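Local coordinates for SusD-like protein BACOVA_02651 (Bacteroides ovatus, PDB 5E75), which binds polysaccharide at the cell surface and probably captures xyloglucan before its transport into the periplasm for degradation, at residues A[189-194]-A[208-213]; A[155-160]-A[513-518]; A[445-450]-A[479-484]; A[438-443]-A[486-491]. All blocks are in the same frame, centred on the assembly; numbering follows the deposited sequence.

Overall arrangement
The four contacts form two pairs at separate parts of the largely helical chain. Contacts 1 and 2 have centres about 17 Å apart and touch, because helix 151-168 of contact 2 packs on helix 180-195 of contact 1, the next helix in the chain. Contacts 3 and 4, centres about 16 Å apart, meet through Arg-445, which lies against Phe-440 and Ile-488. Centres of contacts 1 and 3 are about 38 Å apart. Contact 2 joins an early helix to the C-terminal tail, so the other three fall within the chain it spans; contact 4 likewise brackets contact 3. The chain's end is thereby brought back to its N-terminal helices.

Contact 1: residues A[189-194]-A[208-213]; sequences KVYLAR and LELARQ. With EDO (1,2-ethanediol), chain C.
Tyr-191 lays one ring face against Leu-210, whose CB stands over the middle of the ring, 3.9 Å from its centroid and 13° off the normal, a CH-pi contact. Farther out, Leu-210 CD1 lies over the same face near the phenol end, 3.6 Å from Tyr-191 CE1. The tyrosine reaches this place with CG anti to its carbonyl carbon (chi1 -83°). At the root of the ring the two backbones are nearest: Tyr-191 CB lies 4.0 Å from Ala-211 CB, and the same methyl also sits 3.9 Å from the backbone nitrogen of Leu-192. On the other side of Ala-211, Leu-192 and Leu-208 meet at a slant, methyl to methyl, with Leu-192 CD1 and Leu-208 CD2 3.9 Å apart. The pair is a nearly antiparallel helical hairpin, helix 180-195 returning as helix 205-221, with local axes 7.9 Å apart at an angle of 159°; such packing suits a family placed in the TPR clan, and the small Ala-211 permits the close approach. One shell out, Arg-194 NH2 lies at the edge of the Tyr-191 ring, in its plane, while a salt bridge to Asp-207 holds that guanidinium. Ile-159 of helix 151-168 packs on the tyrosine, and Thr-366 and Glu-369 of helix 360-372 touch Leu-192. Lys-189 points off the hairpin, its chain bent at the third torsion; NZ forms a salt bridge with Asp-362 and a weak 3.3 Å hydrogen bond to O1 of a 1,2-ethanediol, probably a crystallisation additive. On the second helix, Arg-212 NH2 meets Glu-209 OE1 at 2.7 Å in a salt bridge, using the carboxylate's anti lone pair.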
# COMPACT_ATOMS: atom_id res chain seq x y z
N LYS A 189 1.98 12.91 -4.07
CA LYS A 189 1.55 12.33 -2.80
C LYS A 189 2.39 12.85 -1.64
O LYS A 189 1.89 13.10 -0.55
CB LYS A 189 1.59 10.80 -2.83
CG LYS A 189 0.58 10.17 -3.77
CD LYS A 189 0.63 8.66 -3.70
CE LYS A 189 0.29 8.14 -2.32
NZ LYS A 189 0.12 6.64 -2.37
N VAL A 190 3.70 12.99 -1.87
CA VAL A 190 4.62 13.47 -0.84
C VAL A 190 4.33 14.94 -0.48
O VAL A 190 4.25 15.27 0.70
CB VAL A 190 6.09 13.25 -1.29
CG1 VAL A 190 7.05 13.90 -0.31
CG2 VAL A 190 6.39 11.77 -1.39
N TYR A 191 4.17 15.79 -1.48
CA TYR A 191 3.83 17.19 -1.20
C TYR A 191 2.49 17.30 -0.48
O TYR A 191 2.35 18.09 0.47
CB TYR A 191 3.83 18.02 -2.48
CG TYR A 191 5.20 18.50 -2.91
CD1 TYR A 191 5.97 19.30 -2.07
CD2 TYR A 191 5.71 18.16 -4.13
CE1 TYR A 191 7.21 19.76 -2.46
CE2 TYR A 191 6.96 18.63 -4.54
CZ TYR A 191 7.70 19.41 -3.68
OH TYR A 191 8.95 19.88 -4.06
N LEU A 192 1.49 16.53 -0.90
CA LEU A 192 0.21 16.55 -0.20
C LEU A 192 0.38 16.11 1.25
O LEU A 192 -0.18 16.73 2.18
CB LEU A 192 -0.85 15.70 -0.91
CG LEU A 192 -2.23 15.65 -0.24
CD1 LEU A 192 -2.87 17.04 -0.14
CD2 LEU A 192 -3.12 14.68 -0.98
N ALA A 193 1.17 15.05 1.47
CA ALA A 193 1.40 14.56 2.82
C ALA A 193 2.13 15.59 3.67
O ALA A 193 1.84 15.74 4.86
CB ALA A 193 2.19 13.23 2.79
N ARG A 194 3.10 16.29 3.09
CA ARG A 194 3.85 17.29 3.84
C ARG A 194 3.01 18.52 4.18
O ARG A 194 3.22 19.16 5.22
CB ARG A 194 5.13 17.70 3.11
CG ARG A 194 6.07 18.49 4.02
CD ARG A 194 7.40 18.85 3.38
NE ARG A 194 7.26 19.88 2.36
CZ ARG A 194 8.27 20.46 1.75
NH1 ARG A 194 9.52 20.11 2.06
NH2 ARG A 194 8.04 21.39 0.83
N LEU A 208 0.41 22.44 -1.40
CA LEU A 208 -0.82 22.11 -2.12
C LEU A 208 -0.68 22.42 -3.60
O LEU A 208 -1.09 21.64 -4.47
CB LEU A 208 -2.03 22.83 -1.53
CG LEU A 208 -2.53 22.33 -0.18
CD1 LEU A 208 -3.61 23.28 0.35
CD2 LEU A 208 -3.08 20.91 -0.30
N GLU A 209 -0.11 23.58 -3.90
CA GLU A 209 0.07 23.98 -5.29
C GLU A 209 0.99 23.00 -6.02
O GLU A 209 0.70 22.58 -7.13
CB GLU A 209 0.61 25.41 -5.36
CG GLU A 209 0.91 25.90 -6.76
CD GLU A 209 -0.30 25.89 -7.67
OE1 GLU A 209 -1.44 25.98 -7.16
OE2 GLU A 209 -0.11 25.79 -8.90
N LEU A 210 2.10 22.64 -5.39
CA LEU A 210 3.01 21.67 -5.99
C LEU A 210 2.36 20.29 -6.19
O LEU A 210 2.51 19.67 -7.24
CB LEU A 210 4.28 21.56 -5.16
CG LEU A 210 5.21 22.78 -5.27
CD1 LEU A 210 6.22 22.81 -4.12
CD2 LEU A 210 5.91 22.79 -6.59
N ALA A 211 1.61 19.81 -5.20
CA ALA A 211 0.87 18.56 -5.34
C ALA A 211 -0.08 18.62 -6.53
O ALA A 211 -0.18 17.68 -7.32
CB ALA A 211 0.11 18.26 -4.06
N ARG A 212 -0.79 19.74 -6.67
CA ARG A 212 -1.69 19.91 -7.81
C ARG A 212 -0.94 19.92 -9.13
O ARG A 212 -1.38 19.33 -10.11
CB ARG A 212 -2.51 21.19 -7.69
CG ARG A 212 -3.60 21.14 -6.64
CD ARG A 212 -4.53 22.32 -6.77
NE ARG A 212 -3.88 23.60 -6.52
CZ ARG A 212 -3.86 24.23 -5.34
NH1 ARG A 212 -4.43 23.70 -4.27
NH2 ARG A 212 -3.27 25.41 -5.23
N GLN A 213 0.18 20.61 -9.17
CA GLN A 213 0.94 20.68 -10.41
C GLN A 213 1.44 19.31 -10.86
O GLN A 213 1.28 18.94 -12.02
CB GLN A 213 2.11 21.64 -10.25
CG GLN A 213 1.70 23.10 -10.21
CD GLN A 213 2.90 24.02 -10.07
OE1 GLN A 213 3.21 24.50 -8.98
NE2 GLN A 213 3.58 24.25 -11.18
C1 EDO C . 4.27 5.84 -1.94
O1 EDO C . 3.06 5.70 -1.20
C2 EDO C . 5.26 4.74 -1.57
O2 EDO C . 6.02 5.11 -0.42

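Contact 2: residues A[155-160]-A[513-518]; sequences FQFIIN and VPYTFN
Two hydrogen bonds grip OE2 of Glu-135, one with Tyr-515 OH and one with Asn-518 ND2, so a single carboxylate oxygen ties down the C-terminal tail where it returns to the N-terminal part of the chain, assigned to the TPR clan. With its hydroxyl held there, Tyr-515 offers a ring face to the edge of Phe-157 in an offset edge-to-face pair, centroids 5.7 Å apart and planes at 82°, with Phe-157 CD2 and Tyr-515 CE2 3.9 Å apart. Phe-517 brings one side of its ring against helix 151-168: CZ meets Gln-156 CB at 3.7 Å, CE2 lies near the backbone nitrogen of Phe-157, and CD2 is 3.7 Å from Asn-160 ND2. Within the tail the edge of Tyr-515 rests on the face of Phe-517, with Tyr-515 CD2 over the ring centre. On the helix, Gln-156 bends at its second torsion (69°), and its NE2 donates to Asn-160 OD1 over 2.9 Å, from above the carbonyl plane. An alanine at Gln-156 would remove this bond and the CG contact with Phe-517, and would probably loosen both the Asn-160 amide and the seat of the ring. Between the segments the hold is aromatic and aliphatic packing; polar ties lie beside it, among them a weak bond from Tyr-515 N to Asp-153 OD1 and the Glu-135 carboxylate, whose negative charge is likely to strengthen its grip on the phenol.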
# COMPACT_ATOMS: atom_id res chain seq x y z
N PHE A 155 11.47 14.12 4.76
CA PHE A 155 10.70 14.67 3.65
C PHE A 155 11.59 15.29 2.57
O PHE A 155 11.39 15.04 1.38
CB PHE A 155 9.73 15.75 4.13
CG PHE A 155 8.34 15.26 4.48
CD1 PHE A 155 7.49 14.75 3.50
CD2 PHE A 155 7.86 15.39 5.77
CE1 PHE A 155 6.21 14.34 3.82
CE2 PHE A 155 6.58 14.98 6.09
CZ PHE A 155 5.76 14.45 5.11
N GLN A 156 12.56 16.11 2.96
CA GLN A 156 13.40 16.76 1.97
C GLN A 156 14.24 15.74 1.20
O GLN A 156 14.43 15.89 -0.01
CB GLN A 156 14.29 17.81 2.65
CG GLN A 156 15.12 18.62 1.67
CD GLN A 156 14.27 19.53 0.83
OE1 GLN A 156 13.49 20.33 1.35
NE2 GLN A 156 14.37 19.40 -0.49
N PHE A 157 14.71 14.70 1.87
CA PHE A 157 15.52 13.66 1.24
C PHE A 157 14.69 12.94 0.17
O PHE A 157 15.14 12.69 -0.94
CB PHE A 157 16.01 12.71 2.34
CG PHE A 157 17.02 11.70 1.90
CD1 PHE A 157 16.63 10.51 1.31
CD2 PHE A 157 18.37 11.92 2.11
CE1 PHE A 157 17.56 9.57 0.91
CE2 PHE A 157 19.31 10.99 1.72
CZ PHE A 157 18.91 9.80 1.12
N ILE A 158 13.46 12.60 0.53
CA ILE A 158 12.52 11.97 -0.39
C ILE A 158 12.26 12.86 -1.61
O ILE A 158 12.32 12.42 -2.75
CB ILE A 158 11.19 11.67 0.33
CG1 ILE A 158 11.35 10.55 1.36
CG2 ILE A 158 10.09 11.30 -0.64
CD1 ILE A 158 10.24 10.52 2.41
N ILE A 159 11.99 14.14 -1.35
CA ILE A 159 11.75 15.10 -2.43
C ILE A 159 12.96 15.21 -3.38
O ILE A 159 12.81 15.21 -4.62
CB ILE A 159 11.35 16.49 -1.86
CG1 ILE A 159 9.94 16.43 -1.27
CG2 ILE A 159 11.42 17.58 -2.94
CD1 ILE A 159 9.62 17.59 -0.34
N ASN A 160 14.16 15.26 -2.82
CA ASN A 160 15.35 15.37 -3.65
C ASN A 160 15.50 14.15 -4.56
O ASN A 160 15.83 14.27 -5.75
CB ASN A 160 16.61 15.52 -2.79
CG ASN A 160 16.71 16.87 -2.09
OD1 ASN A 160 15.92 17.79 -2.35
ND2 ASN A 160 17.67 16.97 -1.18
N VAL A 513 18.42 14.31 14.79
CA VAL A 513 19.31 15.43 14.54
C VAL A 513 19.20 15.83 13.08
O VAL A 513 18.70 15.08 12.26
CB VAL A 513 20.76 15.09 14.88
CG1 VAL A 513 20.85 14.55 16.31
CG2 VAL A 513 21.34 14.07 13.90
N PRO A 514 19.67 17.04 12.75
CA PRO A 514 19.60 17.45 11.35
C PRO A 514 20.49 16.61 10.44
O PRO A 514 21.58 16.20 10.84
CB PRO A 514 20.11 18.90 11.37
CG PRO A 514 19.95 19.34 12.80
CD PRO A 514 20.16 18.12 13.63
N TYR A 515 20.03 16.39 9.22
CA TYR A 515 20.83 15.72 8.20
C TYR A 515 21.72 16.72 7.48
O TYR A 515 21.31 17.84 7.21
CB TYR A 515 19.91 15.02 7.19
CG TYR A 515 20.64 14.14 6.19
CD1 TYR A 515 21.30 12.98 6.60
CD2 TYR A 515 20.68 14.46 4.85
CE1 TYR A 515 21.97 12.18 5.70
CE2 TYR A 515 21.36 13.66 3.93
CZ TYR A 515 21.99 12.52 4.36
OH TYR A 515 22.67 11.71 3.48
N THR A 516 22.94 16.30 7.16
CA THR A 516 23.80 17.11 6.30
C THR A 516 23.58 16.74 4.85
O THR A 516 24.04 15.70 4.37
CB THR A 516 25.27 16.92 6.65
OG1 THR A 516 25.63 15.55 6.46
CG2 THR A 516 25.51 17.33 8.07
N PHE A 517 22.85 17.59 4.15
CA PHE A 517 22.50 17.34 2.76
C PHE A 517 23.69 17.56 1.85
O PHE A 517 24.55 18.40 2.12
CB PHE A 517 21.29 18.20 2.36
CG PHE A 517 19.98 17.67 2.87
CD1 PHE A 517 19.46 18.06 4.10
CD2 PHE A 517 19.28 16.74 2.13
CE1 PHE A 517 18.27 17.53 4.56
CE2 PHE A 517 18.11 16.22 2.58
CZ PHE A 517 17.60 16.60 3.80
N ASN A 518 23.73 16.78 0.77
CA ASN A 518 24.79 16.85 -0.23
C ASN A 518 24.33 17.55 -1.50
O ASN A 518 25.02 17.53 -2.52
CB ASN A 518 25.28 15.42 -0.52
CG ASN A 518 25.92 14.77 0.69
OD1 ASN A 518 26.93 15.27 1.19
ND2 ASN A 518 25.34 13.68 1.17

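Contact 3: residues A[445-450]-A[479-484]; sequences RGYRTD and YTAPEF
Pro-482 is the bump: its CD rides over one face of the Tyr-447 ring, 3.5 Å from the centroid and displaced toward the CD1-CE1 rim, and its own ring fills the hollow at Gly-446. There a CB would clash with Pro-482 CB at 2.9 Å, and the backbone angles, which would press it on the preceding carbonyl O, by themselves demand glycine. Ala-481 occupies the other half of the same Tyr-447 face, its CA making a longer CH-pi contact and its CB reaching Tyr-447 CE2 at 3.6 Å. Tyr-479 CB closes the ring's edge, near its plane. An alanine at Tyr-447 would remove the surface on which Pro-482 and Ala-481 rest, and would probably let the 479-484 loop lose its fit against 445-450. Farther along, Arg-448 and Thr-480 run side by side; the threonine places CG2 over a face of the guanidinium, 3.8 Å from Arg-448 NH2. Thr-449 crosses obliquely to Tyr-479, its OG1 lying 3.4 Å from Tyr-479 CD1 while bonded to Gly-463 O. Between these packed ends, Thr-480 N donates to Arg-448 O over 2.7 Å, nearly along the C=O axis, and Arg-448 N returns a 3.2 Å bond to Thr-480 O. These two bonds make a hydrogen-bonded pair, the single antiparallel bridge joining the approach to strand 451-454 with the loop that follows strand 472-474.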
# COMPACT_ATOMS: atom_id res chain seq x y z
N ARG A 445 -12.40 -1.52 16.18
CA ARG A 445 -11.26 -2.39 15.92
C ARG A 445 -11.26 -3.58 16.87
O ARG A 445 -11.41 -3.43 18.08
CB ARG A 445 -9.96 -1.60 16.05
CG ARG A 445 -9.71 -0.65 14.90
CD ARG A 445 -8.76 0.46 15.28
NE ARG A 445 -8.39 1.29 14.13
CZ ARG A 445 -7.38 1.03 13.29
NH1 ARG A 445 -6.61 -0.03 13.49
NH2 ARG A 445 -7.14 1.86 12.28
N GLY A 446 -11.09 -4.77 16.30
CA GLY A 446 -11.07 -6.00 17.09
C GLY A 446 -12.43 -6.65 17.26
O GLY A 446 -12.49 -7.81 17.68
N TYR A 447 -13.50 -5.93 16.95
CA TYR A 447 -14.82 -6.54 16.89
C TYR A 447 -14.96 -7.28 15.57
O TYR A 447 -14.56 -6.77 14.53
CB TYR A 447 -15.93 -5.50 16.96
CG TYR A 447 -16.19 -4.93 18.32
CD1 TYR A 447 -15.35 -3.97 18.87
CD2 TYR A 447 -17.30 -5.33 19.05
CE1 TYR A 447 -15.59 -3.45 20.12
CE2 TYR A 447 -17.55 -4.80 20.30
CZ TYR A 447 -16.70 -3.87 20.83
OH TYR A 447 -16.97 -3.35 22.07
N ARG A 448 -15.51 -8.47 15.63
CA ARG A 448 -15.73 -9.30 14.45
C ARG A 448 -17.03 -10.03 14.74
O ARG A 448 -17.58 -9.89 15.83
CB ARG A 448 -14.57 -10.27 14.24
CG ARG A 448 -14.34 -11.15 15.44
CD ARG A 448 -13.03 -11.88 15.39
NE ARG A 448 -12.66 -12.43 16.69
CZ ARG A 448 -12.90 -13.69 17.08
NH1 ARG A 448 -13.51 -14.54 16.26
NH2 ARG A 448 -12.51 -14.09 18.28
N THR A 449 -17.54 -10.79 13.78
CA THR A 449 -18.83 -11.43 13.99
C THR A 449 -18.91 -12.71 13.18
O THR A 449 -18.25 -12.84 12.15
CB THR A 449 -19.97 -10.44 13.68
OG1 THR A 449 -21.14 -10.81 14.42
CG2 THR A 449 -20.27 -10.35 12.19
N ASP A 450 -19.70 -13.66 13.67
CA ASP A 450 -19.73 -15.00 13.10
C ASP A 450 -20.36 -15.08 11.73
O ASP A 450 -19.94 -15.89 10.89
CB ASP A 450 -20.53 -15.93 14.00
CG ASP A 450 -19.77 -16.40 15.21
OD1 ASP A 450 -18.53 -16.31 15.23
OD2 ASP A 450 -20.44 -16.92 16.13
N TYR A 479 -22.01 -9.40 18.06
CA TYR A 479 -20.61 -9.37 17.64
C TYR A 479 -19.74 -10.00 18.72
O TYR A 479 -20.12 -10.03 19.89
CB TYR A 479 -20.11 -7.94 17.41
CG TYR A 479 -20.80 -7.12 16.35
CD1 TYR A 479 -21.78 -7.66 15.52
CD2 TYR A 479 -20.47 -5.77 16.19
CE1 TYR A 479 -22.41 -6.87 14.57
CE2 TYR A 479 -21.10 -5.00 15.25
CZ TYR A 479 -22.06 -5.55 14.45
OH TYR A 479 -22.67 -4.75 13.51
N THR A 480 -18.58 -10.49 18.31
CA THR A 480 -17.57 -10.95 19.25
C THR A 480 -16.70 -9.74 19.58
O THR A 480 -16.04 -9.19 18.70
CB THR A 480 -16.72 -12.08 18.64
OG1 THR A 480 -17.58 -13.17 18.27
CG2 THR A 480 -15.67 -12.57 19.62
N ALA A 481 -16.73 -9.31 20.83
CA ALA A 481 -15.91 -8.17 21.24
C ALA A 481 -14.47 -8.60 21.48
O ALA A 481 -14.19 -9.74 21.82
CB ALA A 481 -16.50 -7.51 22.49
N PRO A 482 -13.53 -7.67 21.28
CA PRO A 482 -12.12 -7.99 21.53
C PRO A 482 -11.84 -8.18 23.02
O PRO A 482 -12.61 -7.69 23.85
CB PRO A 482 -11.38 -6.76 20.99
CG PRO A 482 -12.40 -5.68 20.98
CD PRO A 482 -13.69 -6.34 20.67
N GLU A 483 -10.76 -8.88 23.35
CA GLU A 483 -10.36 -9.08 24.74
C GLU A 483 -10.20 -7.73 25.42
O GLU A 483 -10.66 -7.53 26.54
CB GLU A 483 -9.05 -9.86 24.83
CG GLU A 483 -9.13 -11.30 24.35
CD GLU A 483 -7.86 -12.08 24.62
OE1 GLU A 483 -6.83 -11.45 24.94
OE2 GLU A 483 -7.90 -13.33 24.53
N PHE A 484 -9.57 -6.81 24.70
CA PHE A 484 -9.33 -5.47 25.21
C PHE A 484 -9.57 -4.43 24.13
O PHE A 484 -9.12 -4.59 23.00
CB PHE A 484 -7.89 -5.36 25.72
CG PHE A 484 -7.58 -6.31 26.82
CD1 PHE A 484 -8.15 -6.14 28.08
CD2 PHE A 484 -6.73 -7.38 26.61
CE1 PHE A 484 -7.87 -7.02 29.10
CE2 PHE A 484 -6.45 -8.27 27.64
CZ PHE A 484 -7.02 -8.09 28.88
O HOH W 1 -20.35 -13.28 16.47

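Contact 4: residues A[438-443]-A[486-491]; sequences NYFNNQ and INIEAE
Asn-441 grips the backbone of Ile-488 with both ends of its side-chain amide. Its OD1 accepts from Ile-488 N at 2.9 Å, the bond nearly straight at 168°, and its ND2 gives a hydrogen to Ile-488 O at 3.0 Å. Each bond lies in the acceptor's carbonyl plane and on a lone pair, so the amide holds the N-H and C=O of one residue in a two-bond clasp; this clasp pins the loop before helix 490-493 to helix 433-441, within the SusD-family part of the chain. The two bonds together fix the rotation of the amide, which stands with CG anti to its carbonyl carbon (chi1 -78°). OD1 has a second partner, for water 2 donates to it and also to Ile-486 O, each over 2.7 Å, extending the grip two residues back along the loop. On the helix side, Asn-442 ND2 donates to Asn-438 O, 2.9 Å away and from above the carbonyl plane. Around these bonds lies apolar packing. Asn-441 and Ile-488 run past one another head to tail, and the isoleucine is also touched by Phe-63, Arg-445 and Ile-493. The ring of Phe-440 turns off toward Trp-422 and Met-425 of helix 421-431, while its CB stays behind, 3.9 Å from Ile-488 CD1, the methyl that also lies 3.6 Å from Phe-440 O.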
# COMPACT_ATOMS: atom_id res chain seq x y z
N ASN A 438 -10.32 10.27 16.87
CA ASN A 438 -11.74 9.96 17.03
C ASN A 438 -12.18 8.93 15.99
O ASN A 438 -12.89 7.98 16.30
CB ASN A 438 -12.57 11.23 16.92
CG ASN A 438 -14.05 10.97 17.01
OD1 ASN A 438 -14.75 10.93 16.00
ND2 ASN A 438 -14.53 10.76 18.23
N TYR A 439 -11.70 9.12 14.76
CA TYR A 439 -11.97 8.16 13.68
C TYR A 439 -11.48 6.76 14.09
O TYR A 439 -12.23 5.79 14.03
CB TYR A 439 -11.28 8.64 12.39
CG TYR A 439 -11.63 7.85 11.14
CD1 TYR A 439 -11.11 6.58 10.92
CD2 TYR A 439 -12.46 8.39 10.17
CE1 TYR A 439 -11.44 5.85 9.79
CE2 TYR A 439 -12.78 7.68 9.03
CZ TYR A 439 -12.26 6.42 8.84
OH TYR A 439 -12.57 5.70 7.72
N PHE A 440 -10.23 6.63 14.51
CA PHE A 440 -9.67 5.31 14.83
C PHE A 440 -10.45 4.63 15.96
O PHE A 440 -10.67 3.42 15.93
CB PHE A 440 -8.19 5.40 15.21
CG PHE A 440 -7.30 5.99 14.15
CD1 PHE A 440 -7.56 5.84 12.81
CD2 PHE A 440 -6.20 6.72 14.54
CE1 PHE A 440 -6.72 6.41 11.86
CE2 PHE A 440 -5.36 7.29 13.60
CZ PHE A 440 -5.63 7.15 12.27
N ASN A 441 -10.84 5.41 16.96
CA ASN A 441 -11.60 4.89 18.09
C ASN A 441 -13.03 4.55 17.75
O ASN A 441 -13.71 3.91 18.56
CB ASN A 441 -11.56 5.89 19.25
CG ASN A 441 -10.24 5.85 20.00
OD1 ASN A 441 -9.84 4.80 20.48
ND2 ASN A 441 -9.56 6.98 20.08
N ASN A 442 -13.50 4.96 16.59
CA ASN A 442 -14.84 4.63 16.13
C ASN A 442 -14.88 3.60 15.03
O ASN A 442 -15.93 3.40 14.42
CB ASN A 442 -15.58 5.91 15.74
CG ASN A 442 -16.17 6.61 16.95
OD1 ASN A 442 -17.21 6.20 17.47
ND2 ASN A 442 -15.48 7.63 17.45
N GLN A 443 -13.78 2.88 14.83
CA GLN A 443 -13.70 1.84 13.80
C GLN A 443 -14.07 0.46 14.34
O GLN A 443 -14.06 -0.51 13.60
CB GLN A 443 -12.30 1.80 13.19
CG GLN A 443 -12.03 2.92 12.21
CD GLN A 443 -10.65 2.81 11.60
OE1 GLN A 443 -9.66 3.24 12.19
NE2 GLN A 443 -10.57 2.20 10.43
N ILE A 486 -8.51 -0.73 23.54
CA ILE A 486 -7.59 0.32 23.95
C ILE A 486 -8.15 1.65 23.47
O ILE A 486 -8.65 1.73 22.36
CB ILE A 486 -6.18 0.03 23.33
CG1 ILE A 486 -5.35 -0.79 24.31
CG2 ILE A 486 -5.43 1.31 22.95
CD1 ILE A 486 -5.93 -2.14 24.60
N ASN A 487 -8.08 2.68 24.32
CA ASN A 487 -8.32 4.05 23.88
C ASN A 487 -7.11 4.52 23.08
O ASN A 487 -6.00 4.67 23.62
CB ASN A 487 -8.58 4.98 25.08
CG ASN A 487 -8.66 6.43 24.69
OD1 ASN A 487 -9.41 6.79 23.80
ND2 ASN A 487 -7.87 7.27 25.36
N ILE A 488 -7.30 4.71 21.79
CA ILE A 488 -6.20 5.01 20.88
C ILE A 488 -5.85 6.48 21.03
O ILE A 488 -6.71 7.35 20.89
CB ILE A 488 -6.58 4.67 19.43
CG1 ILE A 488 -7.00 3.20 19.35
CG2 ILE A 488 -5.42 4.94 18.49
CD1 ILE A 488 -7.83 2.85 18.12
N GLU A 489 -4.58 6.73 21.33
CA GLU A 489 -4.07 8.07 21.57
C GLU A 489 -2.92 8.41 20.63
O GLU A 489 -2.43 7.54 19.90
CB GLU A 489 -3.59 8.16 23.02
CG GLU A 489 -4.71 8.01 24.04
CD GLU A 489 -4.20 8.14 25.46
OE1 GLU A 489 -3.34 7.33 25.84
OE2 GLU A 489 -4.64 9.06 26.18
N ALA A 490 -2.47 9.65 20.66
CA ALA A 490 -1.41 10.10 19.77
C ALA A 490 -0.17 9.22 19.87
O ALA A 490 0.45 8.88 18.85
CB ALA A 490 -1.05 11.55 20.06
N GLU A 491 0.21 8.84 21.09
CA GLU A 491 1.42 8.06 21.30
C GLU A 491 1.34 6.66 20.68
O GLU A 491 2.37 6.01 20.49
CB GLU A 491 1.73 7.92 22.80
CG GLU A 491 2.13 9.21 23.52
CD GLU A 491 1.02 10.26 23.62
OE1 GLU A 491 -0.19 9.92 23.72
OE2 GLU A 491 1.38 11.46 23.59
O HOH W 2 -10.93 2.44 21.16